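Local coordinates for protein CghA (Chaetomium globosum, PDB 6KBC) that is a two-domain, beta-rich fungal protein of the Diels-Alderase family, each domain related to the calycins, that holds the ligand WK1 in a pocket, at residues A[6-11]-A[66-71]; A[33-38]-A[47-52]; A[173-176]-A[181-184]. All coordinates share one frame; numbering follows the deposited sequence.

Contact 1 of 3, residues A[6-11]-A[66-71]; sequences FISLLQ and FFRDGS. With WK1 ((2S)-3-[(2S,4E)-4-[[(1R,2S,4aR,6S,8R,8aS)-2-[(E)-but-2-en-2-yl]-6,8-dimethyl-1,2,4a,5,6,7,8,8a-octahydronaphthalen-1-yl]-oxidanyl-methylidene]-3,5-bis(oxidanylidene)pyrrolidin-2-yl]-2-methyl-2-oxidanyl-propanoic acid), chain B.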
loop_
_atom_site.group_PDB
_atom_site.type_symbol
_atom_site.label_atom_id
_atom_site.label_comp_id
_atom_site.label_asym_id
_atom_site.label_seq_id
_atom_site.Cartn_x
_atom_site.Cartn_y
_atom_site.Cartn_z
ATOM N N PHE A 6 -5.469 -11.023 -22.910
ATOM C CA PHE A 6 -5.733 -9.600 -22.757
ATOM C C PHE A 6 -4.414 -8.867 -22.605
ATOM O O PHE A 6 -3.538 -9.300 -21.855
ATOM C CB PHE A 6 -6.621 -9.334 -21.548
ATOM C CG PHE A 6 -7.991 -9.923 -21.661
ATOM C CD1 PHE A 6 -8.970 -9.293 -22.405
ATOM C CD2 PHE A 6 -8.312 -11.079 -20.987
ATOM C CE1 PHE A 6 -10.231 -9.829 -22.498
ATOM C CE2 PHE A 6 -9.570 -11.615 -21.073
ATOM C CZ PHE A 6 -10.530 -10.992 -21.832
ATOM N N ILE A 7 -4.257 -7.768 -23.329
ATOM C CA ILE A 7 -2.993 -7.046 -23.355
ATOM C C ILE A 7 -3.264 -5.552 -23.240
ATOM O O ILE A 7 -4.041 -4.987 -24.019
ATOM C CB ILE A 7 -2.179 -7.356 -24.627
ATOM C CG1 ILE A 7 -0.925 -6.475 -24.670
ATOM C CG2 ILE A 7 -3.044 -7.209 -25.885
ATOM C CD1 ILE A 7 0.114 -6.907 -25.686
ATOM N N SER A 8 -2.639 -4.920 -22.252
ATOM C CA SER A 8 -2.577 -3.469 -22.144
ATOM C C SER A 8 -1.116 -3.084 -22.305
ATOM O O SER A 8 -0.310 -3.309 -21.395
ATOM C CB SER A 8 -3.137 -2.983 -20.808
ATOM O OG SER A 8 -2.862 -1.606 -20.630
ATOM N N LEU A 9 -0.769 -2.515 -23.456
ATOM C CA LEU A 9 0.612 -2.168 -23.762
ATOM C C LEU A 9 0.719 -0.668 -23.982
ATOM O O LEU A 9 0.147 -0.127 -24.935
ATOM C CB LEU A 9 1.114 -2.944 -24.980
ATOM C CG LEU A 9 2.460 -2.534 -25.577
ATOM C CD1 LEU A 9 3.576 -2.732 -24.572
ATOM C CD2 LEU A 9 2.739 -3.352 -26.836
ATOM N N LEU A 10 1.456 -0.008 -23.096
ATOM C CA LEU A 10 1.670 1.429 -23.119
ATOM C C LEU A 10 3.156 1.676 -23.309
ATOM O O LEU A 10 3.972 1.247 -22.488
ATOM C CB LEU A 10 1.153 2.090 -21.836
ATOM C CG LEU A 10 -0.350 2.138 -21.550
ATOM C CD1 LEU A 10 -0.925 0.782 -21.336
ATOM C CD2 LEU A 10 -0.584 2.968 -20.299
ATOM N N GLN A 11 3.493 2.364 -24.392
ATOM C CA GLN A 11 4.861 2.506 -24.864
ATOM C C GLN A 11 4.937 3.742 -25.739
ATOM O O GLN A 11 3.915 4.288 -26.162
ATOM C CB GLN A 11 5.296 1.287 -25.666
ATOM C CG GLN A 11 4.558 1.219 -26.983
ATOM C CD GLN A 11 4.853 -0.044 -27.752
ATOM O OE1 GLN A 11 5.605 -0.906 -27.300
ATOM N NE2 GLN A 11 4.224 -0.181 -28.912
ATOM N N PHE A 66 4.283 -0.464 -8.554
ATOM C CA PHE A 66 4.318 -0.307 -9.998
ATOM C C PHE A 66 3.258 0.717 -10.384
ATOM O O PHE A 66 2.063 0.498 -10.149
ATOM C CB PHE A 66 4.065 -1.637 -10.700
ATOM C CG PHE A 66 5.142 -2.666 -10.463
ATOM C CD1 PHE A 66 5.123 -3.458 -9.326
ATOM C CD2 PHE A 66 6.167 -2.848 -11.386
ATOM C CE1 PHE A 66 6.112 -4.428 -9.108
ATOM C CE2 PHE A 66 7.156 -3.813 -11.175
ATOM C CZ PHE A 66 7.126 -4.597 -10.034
ATOM N N PHE A 67 3.697 1.824 -10.975
ATOM C CA PHE A 67 2.841 2.960 -11.273
ATOM C C PHE A 67 2.631 3.120 -12.773
ATOM O O PHE A 67 3.575 3.000 -13.561
ATOM C CB PHE A 67 3.446 4.265 -10.745
ATOM C CG PHE A 67 3.352 4.443 -9.258
ATOM C CD1 PHE A 67 2.131 4.363 -8.607
ATOM C CD2 PHE A 67 4.484 4.750 -8.516
ATOM C CE1 PHE A 67 2.044 4.565 -7.228
ATOM C CE2 PHE A 67 4.404 4.954 -7.144
ATOM C CZ PHE A 67 3.183 4.862 -6.501
ATOM N N ARG A 68 1.387 3.401 -13.151
ATOM C CA ARG A 68 1.056 4.121 -14.377
ATOM C C ARG A 68 0.371 5.409 -13.934
ATOM O O ARG A 68 -0.774 5.374 -13.471
ATOM C CB ARG A 68 0.147 3.297 -15.286
ATOM C CG ARG A 68 0.792 2.073 -15.919
ATOM C CD ARG A 68 -0.288 1.263 -16.582
ATOM N NE ARG A 68 0.229 0.208 -17.445
ATOM C CZ ARG A 68 -0.527 -0.465 -18.304
ATOM N NH1 ARG A 68 -1.818 -0.177 -18.403
ATOM N NH2 ARG A 68 -0.003 -1.422 -19.062
ATOM N N ASP A 69 1.072 6.532 -14.047
ATOM C CA ASP A 69 0.578 7.827 -13.573
ATOM C C ASP A 69 0.466 8.771 -14.770
ATOM O O ASP A 69 1.476 9.291 -15.260
ATOM C CB ASP A 69 1.495 8.394 -12.489
ATOM C CG ASP A 69 0.907 9.622 -11.790
ATOM O OD1 ASP A 69 -0.058 10.218 -12.311
ATOM O OD2 ASP A 69 1.418 9.997 -10.711
ATOM N N GLY A 70 -0.769 8.997 -15.225
ATOM C CA GLY A 70 -0.975 9.857 -16.379
ATOM C C GLY A 70 -0.492 11.272 -16.140
ATOM O O GLY A 70 0.106 11.893 -17.020
ATOM N N SER A 71 -0.699 11.784 -14.929
ATOM C CA SER A 71 -0.347 13.173 -14.643
ATOM C C SER A 71 1.148 13.446 -14.658
ATOM O O SER A 71 1.539 14.614 -14.729
ATOM C CB SER A 71 -0.903 13.603 -13.290
ATOM O OG SER A 71 -0.352 12.828 -12.239
HETATM O O WK1 B . 8.871 7.641 -4.113
HETATM C C17 WK1 B . 8.591 6.709 -3.403
HETATM O O1 WK1 B . 9.324 5.771 -3.258
HETATM C C19 WK1 B . 7.317 6.696 -2.663
HETATM O O2 WK1 B . 6.612 7.884 -2.791
HETATM C C18 WK1 B . 7.607 6.553 -1.201
HETATM C C20 WK1 B . 6.553 5.567 -3.296
HETATM C C22 WK1 B . 5.420 5.148 -2.450
HETATM N N WK1 B . 4.689 3.955 -2.828
HETATM C C21 WK1 B . 3.383 4.189 -2.747
HETATM O O5 WK1 B . 2.486 3.268 -3.011
HETATM C C23 WK1 B . 4.359 6.103 -2.226
HETATM O O4 WK1 B . 4.519 7.362 -1.873
HETATM C C24 WK1 B . 3.048 5.570 -2.367
HETATM C C16 WK1 B . 1.781 6.266 -2.171
HETATM O O3 WK1 B . 1.828 7.492 -1.819
HETATM C C9 WK1 B . 0.507 5.534 -2.241
HETATM C C8 WK1 B . 0.431 4.971 -0.794
HETATM C C12 WK1 B . 1.695 4.461 -0.133
HETATM C C13 WK1 B . 2.035 3.192 -0.133
HETATM C C90 WK1 B . 3.290 2.722 0.520
HETATM C C14 WK1 B . 2.608 5.414 0.551
HETATM C C7 WK1 B . -0.137 5.973 0.165
HETATM C C6 WK1 B . -1.281 6.538 -0.116
HETATM C C3 WK1 B . -1.799 6.361 -1.508
HETATM C C4 WK1 B . -0.712 6.389 -2.561
HETATM C C5 WK1 B . -1.339 5.906 -3.855
HETATM C C11 WK1 B . -0.379 6.083 -4.989
HETATM C C2 WK1 B . -2.985 7.207 -1.893
HETATM C C1 WK1 B . -3.624 6.484 -3.036
HETATM C C10 WK1 B . -4.953 7.017 -3.460
HETATM C C WK1 B . -2.672 6.546 -4.191
#
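In the N-terminal calycin-clan domain, a buried arginine joins two strands that are not sheet neighbours: Arg68 of strand 60-69 reaches across to Ser8 of strand 6-10. The guanidinium grips Ser8 end-on with two nitrogens. Arg68 NH1 donates to Ser8 OG at 2.8 Å, and the bond is fairly straight (158°). Arg68 NH2 donates to the backbone Ser8 O at 3.0 Å. Both acceptors lie close to the guanidinium plane. Ser8 O, however, is met from well above its own carbonyl plane, and this second bond is more bent (137°). Arg68 NH2 also makes a weak bond to Ser8 OG. The arginine spans the gap because its chain is extended from CG to NE.

Leu10 lies over one face of the guanidinium. Its CD1 methyl comes within 3.2 Å of Arg68 NH1 and 3.3 Å of Arg68 CZ. The group is thus held at its edge by Ser8 and covered on that face by a methyl. Arg68 NE is bonded to Ser100 OG, which further fixes the rotation of the guanidinium. Ser8 OG is also hydrogen-bonded to Ala38 O, its strongest polar partner.

Next to Arg68 in sequence, Phe67 belongs to the ligand pocket, and its CE1 lies 3.6 Å from WK1 C11. Strand 6-10 is paired with strand 99-105. Strand 60-69 runs between strands 46-54 and 77-85, and Phe77 of the latter touches both Leu10 and Arg68.

Contact 2 of 3, residues A[33-38]-A[47-52]; sequences LFPKWA and ETWLFD. With WK1 ((2S)-3-[(2S,4E)-4-[[(1R,2S,4aR,6S,8R,8aS)-2-[(E)-but-2-en-2-yl]-6,8-dimethyl-1,2,4a,5,6,7,8,8a-octahydronaphthalen-1-yl]-oxidanyl-methylidene]-3,5-bis(oxidanylidene)pyrrolidin-2-yl]-2-methyl-2-oxidanyl-propanoic acid), chain B.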
loop_
_atom_site.group_PDB
_atom_site.type_symbol
_atom_site.label_atom_id
_atom_site.label_comp_id
_atom_site.label_asym_id
_atom_site.label_seq_id
_atom_site.Cartn_x
_atom_site.Cartn_y
_atom_site.Cartn_z
ATOM N N LEU A 33 -6.801 -6.904 -11.421
ATOM C CA LEU A 33 -5.395 -6.631 -11.688
ATOM C C LEU A 33 -5.165 -6.085 -13.086
ATOM O O LEU A 33 -4.159 -5.401 -13.322
ATOM C CB LEU A 33 -4.569 -7.905 -11.486
ATOM C CG LEU A 33 -4.581 -8.395 -10.044
ATOM C CD1 LEU A 33 -3.748 -9.675 -9.895
ATOM C CD2 LEU A 33 -4.090 -7.269 -9.130
ATOM N N PHE A 34 -6.050 -6.387 -14.027
ATOM C CA PHE A 34 -5.869 -5.855 -15.367
ATOM C C PHE A 34 -6.135 -4.349 -15.372
ATOM O O PHE A 34 -7.073 -3.880 -14.720
ATOM C CB PHE A 34 -6.790 -6.566 -16.360
ATOM C CG PHE A 34 -6.450 -6.279 -17.793
ATOM C CD1 PHE A 34 -5.373 -6.911 -18.401
ATOM C CD2 PHE A 34 -7.183 -5.358 -18.524
ATOM C CE1 PHE A 34 -5.045 -6.643 -19.723
ATOM C CE2 PHE A 34 -6.860 -5.085 -19.844
ATOM C CZ PHE A 34 -5.792 -5.727 -20.443
ATOM N N PRO A 35 -5.320 -3.567 -16.079
ATOM C CA PRO A 35 -5.445 -2.107 -16.005
ATOM C C PRO A 35 -6.838 -1.623 -16.381
ATOM O O PRO A 35 -7.493 -2.171 -17.271
ATOM C CB PRO A 35 -4.396 -1.612 -17.005
ATOM C CG PRO A 35 -3.392 -2.704 -17.057
ATOM C CD PRO A 35 -4.155 -3.978 -16.879
ATOM N N LYS A 36 -7.285 -0.577 -15.679
ATOM C CA LYS A 36 -8.577 0.036 -15.949
ATOM C C LYS A 36 -8.511 1.029 -17.096
ATOM O O LYS A 36 -9.554 1.378 -17.658
ATOM C CB LYS A 36 -9.101 0.722 -14.683
ATOM C CG LYS A 36 -9.338 -0.256 -13.533
ATOM C CD LYS A 36 -10.258 -1.386 -13.953
ATOM C CE LYS A 36 -10.488 -2.352 -12.823
ATOM N NZ LYS A 36 -11.353 -3.505 -13.210
ATOM N N TRP A 37 -7.315 1.505 -17.435
ATOM C CA TRP A 37 -7.060 2.276 -18.651
ATOM C C TRP A 37 -6.227 1.382 -19.569
ATOM O O TRP A 37 -5.000 1.474 -19.618
ATOM C CB TRP A 37 -6.369 3.605 -18.333
ATOM C CG TRP A 37 -7.324 4.608 -17.757
ATOM C CD1 TRP A 37 -8.047 5.543 -18.444
ATOM C CD2 TRP A 37 -7.722 4.723 -16.383
ATOM N NE1 TRP A 37 -8.845 6.250 -17.581
ATOM C CE2 TRP A 37 -8.666 5.768 -16.311
ATOM C CE3 TRP A 37 -7.361 4.052 -15.207
ATOM C CZ2 TRP A 37 -9.254 6.163 -15.106
ATOM C CZ3 TRP A 37 -7.944 4.452 -14.002
ATOM C CH2 TRP A 37 -8.882 5.495 -13.965
ATOM N N ALA A 38 -6.919 0.507 -20.305
ATOM C CA ALA A 38 -6.247 -0.576 -21.024
ATOM C C ALA A 38 -5.480 -0.066 -22.241
ATOM O O ALA A 38 -4.333 -0.463 -22.470
ATOM C CB ALA A 38 -7.265 -1.639 -21.434
ATOM N N GLU A 47 -2.739 4.256 -11.845
ATOM C CA GLU A 47 -2.942 2.863 -11.502
ATOM C C GLU A 47 -1.722 2.390 -10.732
ATOM O O GLU A 47 -0.589 2.765 -11.056
ATOM C CB GLU A 47 -3.162 2.009 -12.753
ATOM C CG GLU A 47 -4.363 2.470 -13.556
ATOM C CD GLU A 47 -5.060 1.343 -14.282
ATOM O OE1 GLU A 47 -5.072 1.361 -15.527
ATOM O OE2 GLU A 47 -5.627 0.465 -13.611
ATOM N N THR A 48 -1.964 1.595 -9.695
ATOM C CA THR A 48 -0.916 1.150 -8.790
ATOM C C THR A 48 -1.083 -0.334 -8.514
ATOM O O THR A 48 -2.187 -0.795 -8.206
ATOM C CB THR A 48 -0.945 1.939 -7.470
ATOM O OG1 THR A 48 -0.977 3.341 -7.757
ATOM C CG2 THR A 48 0.287 1.622 -6.632
ATOM N N TRP A 49 0.013 -1.074 -8.650
ATOM C CA TRP A 49 0.127 -2.445 -8.176
ATOM C C TRP A 49 1.234 -2.455 -7.135
ATOM O O TRP A 49 2.390 -2.167 -7.460
ATOM C CB TRP A 49 0.464 -3.412 -9.320
ATOM C CG TRP A 49 -0.593 -3.505 -10.388
ATOM C CD1 TRP A 49 -1.519 -4.502 -10.545
ATOM C CD2 TRP A 49 -0.831 -2.568 -11.439
ATOM N NE1 TRP A 49 -2.308 -4.243 -11.637
ATOM C CE2 TRP A 49 -1.910 -3.060 -12.200
ATOM C CE3 TRP A 49 -0.239 -1.358 -11.811
ATOM C CZ2 TRP A 49 -2.407 -2.383 -13.310
ATOM C CZ3 TRP A 49 -0.735 -0.688 -12.915
ATOM C CH2 TRP A 49 -1.809 -1.200 -13.647
ATOM N N LEU A 50 0.884 -2.761 -5.891
ATOM C CA LEU A 50 1.836 -2.700 -4.788
ATOM C C LEU A 50 2.142 -4.099 -4.277
ATOM O O LEU A 50 1.231 -4.905 -4.069
ATOM C CB LEU A 50 1.294 -1.843 -3.630
ATOM C CG LEU A 50 2.123 -1.724 -2.336
ATOM C CD1 LEU A 50 1.862 -0.353 -1.686
ATOM C CD2 LEU A 50 1.821 -2.858 -1.331
ATOM N N PHE A 51 3.423 -4.366 -4.029
ATOM C CA PHE A 51 3.871 -5.637 -3.467
ATOM C C PHE A 51 4.863 -5.324 -2.363
ATOM O O PHE A 51 5.771 -4.518 -2.562
ATOM C CB PHE A 51 4.555 -6.542 -4.511
ATOM C CG PHE A 51 3.710 -6.842 -5.724
ATOM C CD1 PHE A 51 3.621 -5.933 -6.765
ATOM C CD2 PHE A 51 3.038 -8.051 -5.831
ATOM C CE1 PHE A 51 2.845 -6.221 -7.893
ATOM C CE2 PHE A 51 2.266 -8.348 -6.952
ATOM C CZ PHE A 51 2.172 -7.428 -7.981
ATOM N N ASP A 52 4.726 -5.972 -1.211
ATOM C CA ASP A 52 5.678 -5.672 -0.155
ATOM C C ASP A 52 6.010 -6.924 0.638
ATOM O O ASP A 52 5.418 -7.993 0.455
ATOM C CB ASP A 52 5.177 -4.560 0.788
ATOM C CG ASP A 52 3.845 -4.886 1.433
ATOM O OD1 ASP A 52 3.525 -6.092 1.574
ATOM O OD2 ASP A 52 3.119 -3.932 1.816
HETATM O O WK1 B . 8.871 7.641 -4.113
HETATM C C17 WK1 B . 8.591 6.709 -3.403
HETATM O O1 WK1 B . 9.324 5.771 -3.258
HETATM C C19 WK1 B . 7.317 6.696 -2.663
HETATM O O2 WK1 B . 6.612 7.884 -2.791
HETATM C C18 WK1 B . 7.607 6.553 -1.201
HETATM C C20 WK1 B . 6.553 5.567 -3.296
HETATM C C22 WK1 B . 5.420 5.148 -2.450
HETATM N N WK1 B . 4.689 3.955 -2.828
HETATM C C21 WK1 B . 3.383 4.189 -2.747
HETATM O O5 WK1 B . 2.486 3.268 -3.011
HETATM C C23 WK1 B . 4.359 6.103 -2.226
HETATM O O4 WK1 B . 4.519 7.362 -1.873
HETATM C C24 WK1 B . 3.048 5.570 -2.367
HETATM C C16 WK1 B . 1.781 6.266 -2.171
HETATM O O3 WK1 B . 1.828 7.492 -1.819
HETATM C C9 WK1 B . 0.507 5.534 -2.241
HETATM C C8 WK1 B . 0.431 4.971 -0.794
HETATM C C12 WK1 B . 1.695 4.461 -0.133
HETATM C C13 WK1 B . 2.035 3.192 -0.133
HETATM C C90 WK1 B . 3.290 2.722 0.520
HETATM C C14 WK1 B . 2.608 5.414 0.551
HETATM C C7 WK1 B . -0.137 5.973 0.165
HETATM C C6 WK1 B . -1.281 6.538 -0.116
HETATM C C3 WK1 B . -1.799 6.361 -1.508
HETATM C C4 WK1 B . -0.712 6.389 -2.561
HETATM C C5 WK1 B . -1.339 5.906 -3.855
HETATM C C11 WK1 B . -0.379 6.083 -4.989
HETATM C C2 WK1 B . -2.985 7.207 -1.893
HETATM C C1 WK1 B . -3.624 6.484 -3.036
HETATM C C10 WK1 B . -4.953 7.017 -3.460
HETATM C C WK1 B . -2.672 6.546 -4.191
HETATM O O HOH W 1 -3.295 2.140 -17.557
#
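Glu47 OE1 is gripped by the backbone Trp37 N at 2.9 Å and by a water at 2.8 Å. The same water donates to Trp37 O, so it closes a small bridge between the carboxylate and the loop backbone. Glu47 OE2 takes Lys36 N at 2.8 Å, in an almost perfectly straight bond (179°) on the syn side. Trp37 N instead meets OE1 from above the carboxylate plane. One carboxylate therefore binds two successive backbone N-H groups. It ties loop segment 33-38 to strand 46-54 in the N-terminal calycin-clan domain. A salt bridge from Arg228 to OE2 gives the buried charge a further partner, which would probably favour the ionised form.

The Glu47 chain bends at chi2 (-149°), and its carboxylate comes up at the edge of the Trp37 indole. The two planes are steeply inclined, 74° apart, and Glu47 OE1 stands 3.5 Å from Trp37 CE3. Lys36 turns its end away from Glu47: its NZ is bonded to Asn32 and Ala25, and it makes a cation-pi contact with Trp230. Trp37 NE1 goes to Ile21 O.

Trp49, two residues on, points to the same segment as Glu47 and holds segment 33-38 at Leu33. Phe135 stacks on its ring, and Pro35 CG packs against it, 3.9 Å from Trp49 CZ2. The alternate residues Thr48 and Leu50 belong to the ligand pocket; Leu50 CD1 lies 3.9 Å from WK1 C13. The Trp49 indole N-H is used in one bond: NE1 donates to Leu33 O at 2.8 Å, with the oxygen near the ring plane and NE1 on a lone pair in the carbonyl plane.

Contact 3 of 3, residues A[173-176]-A[181-184]; sequences REAE and AYWF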
loop_
_atom_site.group_PDB
_atom_site.type_symbol
_atom_site.label_atom_id
_atom_site.label_comp_id
_atom_site.label_asym_id
_atom_site.label_seq_id
_atom_site.Cartn_x
_atom_site.Cartn_y
_atom_site.Cartn_z
ATOM N N ARG A 173 -18.485 -0.148 -3.735
ATOM C CA ARG A 173 -18.270 0.498 -2.442
ATOM C C ARG A 173 -17.132 -0.167 -1.671
ATOM O O ARG A 173 -16.309 0.514 -1.049
ATOM C CB ARG A 173 -19.569 0.452 -1.629
ATOM C CG ARG A 173 -19.479 1.007 -0.208
ATOM C CD ARG A 173 -19.097 2.472 -0.246
ATOM N NE ARG A 173 -18.883 3.037 1.083
ATOM C CZ ARG A 173 -17.745 2.934 1.764
ATOM N NH1 ARG A 173 -16.721 2.262 1.243
ATOM N NH2 ARG A 173 -17.634 3.512 2.961
ATOM N N GLU A 174 -17.070 -1.500 -1.699
ATOM C CA GLU A 174 -16.035 -2.215 -0.962
ATOM C C GLU A 174 -14.651 -2.050 -1.572
ATOM O O GLU A 174 -13.654 -2.271 -0.881
ATOM C CB GLU A 174 -16.409 -3.688 -0.873
ATOM C CG GLU A 174 -17.747 -3.900 -0.184
ATOM C CD GLU A 174 -17.920 -5.322 0.324
ATOM O OE1 GLU A 174 -18.650 -5.523 1.319
ATOM O OE2 GLU A 174 -17.327 -6.240 -0.283
ATOM N N ALA A 175 -14.556 -1.656 -2.835
ATOM C CA ALA A 175 -13.264 -1.395 -3.447
ATOM C C ALA A 175 -12.789 0.030 -3.229
ATOM O O ALA A 175 -11.615 0.329 -3.473
ATOM C CB ALA A 175 -13.326 -1.675 -4.953
ATOM N N GLU A 176 -13.679 0.912 -2.788
ATOM C CA GLU A 176 -13.347 2.315 -2.679
ATOM C C GLU A 176 -12.442 2.559 -1.481
ATOM O O GLU A 176 -12.587 1.920 -0.436
ATOM C CB GLU A 176 -14.629 3.134 -2.531
ATOM C CG GLU A 176 -15.412 3.262 -3.827
ATOM C CD GLU A 176 -16.581 4.227 -3.703
ATOM O OE1 GLU A 176 -17.193 4.293 -2.611
ATOM O OE2 GLU A 176 -16.869 4.924 -4.697
ATOM N N ALA A 181 -12.563 6.458 -5.992
ATOM C CA ALA A 181 -11.139 6.167 -5.897
ATOM C C ALA A 181 -10.984 4.816 -5.210
ATOM O O ALA A 181 -11.666 4.540 -4.219
ATOM C CB ALA A 181 -10.407 7.271 -5.118
ATOM N N TYR A 182 -10.111 3.964 -5.744
ATOM C CA TYR A 182 -10.082 2.563 -5.341
ATOM C C TYR A 182 -8.710 2.184 -4.823
ATOM O O TYR A 182 -7.689 2.531 -5.424
ATOM C CB TYR A 182 -10.500 1.642 -6.484
ATOM C CG TYR A 182 -11.790 2.104 -7.082
ATOM C CD1 TYR A 182 -13.006 1.694 -6.548
ATOM C CD2 TYR A 182 -11.798 2.998 -8.139
ATOM C CE1 TYR A 182 -14.196 2.149 -7.075
ATOM C CE2 TYR A 182 -12.984 3.458 -8.671
ATOM C CZ TYR A 182 -14.173 3.032 -8.141
ATOM O OH TYR A 182 -15.348 3.498 -8.679
ATOM N N TRP A 183 -8.712 1.523 -3.673
ATOM C CA TRP A 183 -7.525 0.900 -3.110
ATOM C C TRP A 183 -8.018 -0.254 -2.262
ATOM O O TRP A 183 -8.791 -0.056 -1.323
ATOM C CB TRP A 183 -6.698 1.880 -2.275
ATOM C CG TRP A 183 -5.462 1.251 -1.731
ATOM C CD1 TRP A 183 -5.389 0.231 -0.819
ATOM C CD2 TRP A 183 -4.118 1.580 -2.071
ATOM N NE1 TRP A 183 -4.077 -0.084 -0.572
ATOM C CE2 TRP A 183 -3.277 0.731 -1.324
ATOM C CE3 TRP A 183 -3.540 2.524 -2.918
ATOM C CZ2 TRP A 183 -1.893 0.782 -1.421
ATOM C CZ3 TRP A 183 -2.172 2.576 -3.011
ATOM C CH2 TRP A 183 -1.359 1.702 -2.274
ATOM N N PHE A 184 -7.600 -1.464 -2.600
ATOM C CA PHE A 184 -7.966 -2.611 -1.797
ATOM C C PHE A 184 -6.862 -3.647 -1.975
ATOM O O PHE A 184 -5.843 -3.386 -2.622
ATOM C CB PHE A 184 -9.362 -3.115 -2.187
ATOM C CG PHE A 184 -9.463 -3.515 -3.626
ATOM C CD1 PHE A 184 -9.803 -2.574 -4.600
ATOM C CD2 PHE A 184 -9.176 -4.812 -4.017
ATOM C CE1 PHE A 184 -9.863 -2.930 -5.939
ATOM C CE2 PHE A 184 -9.245 -5.179 -5.350
ATOM C CZ PHE A 184 -9.591 -4.243 -6.310
#
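Phe184 takes a chi1 of 59°, with CG between the backbone N and the carbonyl carbon, and this brings its ring beside Ala175. Tyr182, with CG anti to the carbonyl carbon, brings its own ring to the same alanine. The Ala175 methyl is shared by the two rings: its CB lies 3.7 Å from Tyr182 CD1 and 3.7 Å from Phe184 CD1. The carbonyl of Ala175 also lies between these side chains. Its oxygen is at the edge of both rings, near their planes.

That oxygen is the main polar link. Trp183 N donates to Ala175 O at 3.1 Å. The donor lies almost straight beyond the oxygen, with a C=O...N angle of 169°, but the bond is bent at the hydrogen (136°). Tyr182 CA adds a CH...O contact to Ala175 O at 3.3 Å, and a second one runs from Glu176 CA to Ala181 O at 3.2 Å.

The chain here leaves a short, weakly bonded helix at about 173-175 and turns back into the long strand 181-200 of the N-terminal calycin-clan domain. Glu176 and Tyr182 form an antiparallel, non-hydrogen-bonded pair with CA atoms 4.2 Å apart. Their side chains diverge from CA, yet Glu176 CG still touches the tyrosine ring, 3.6 Å from Tyr182 CE1. The glutamate carboxylate is bonded to Gly180 N, within the turn.

Strand 223-231 lies alongside strand 181-200, and its Trp230 stacks on the Tyr182 ring. Trp183 points away from the helix, its indole NE1 bonded to Asp227 OD2 and its side chain about 4 Å from WK1 at the nearest atoms.

All three contacts lie in the N-terminal domain, and each includes a residue of the WK1 pocket. Contacts 1 and 2 are close, with centres about 8 Å apart. Contact 2 falls within the chain span of contact 1, and their strands 46-54 and 60-69 are paired neighbours. They also touch directly, as where Arg68 NH1 packs on Pro35 CB. Contact 3 follows later in the chain, its centre about 13 Å from that of contact 2 and about 20 Å from that of contact 1. Strand 223-231 pairs with both 46-54 and 181-200, and Leu50 touches Trp183. Pocket residues from all three contacts thus sit on strands 60-69, 46-54 and 181-200.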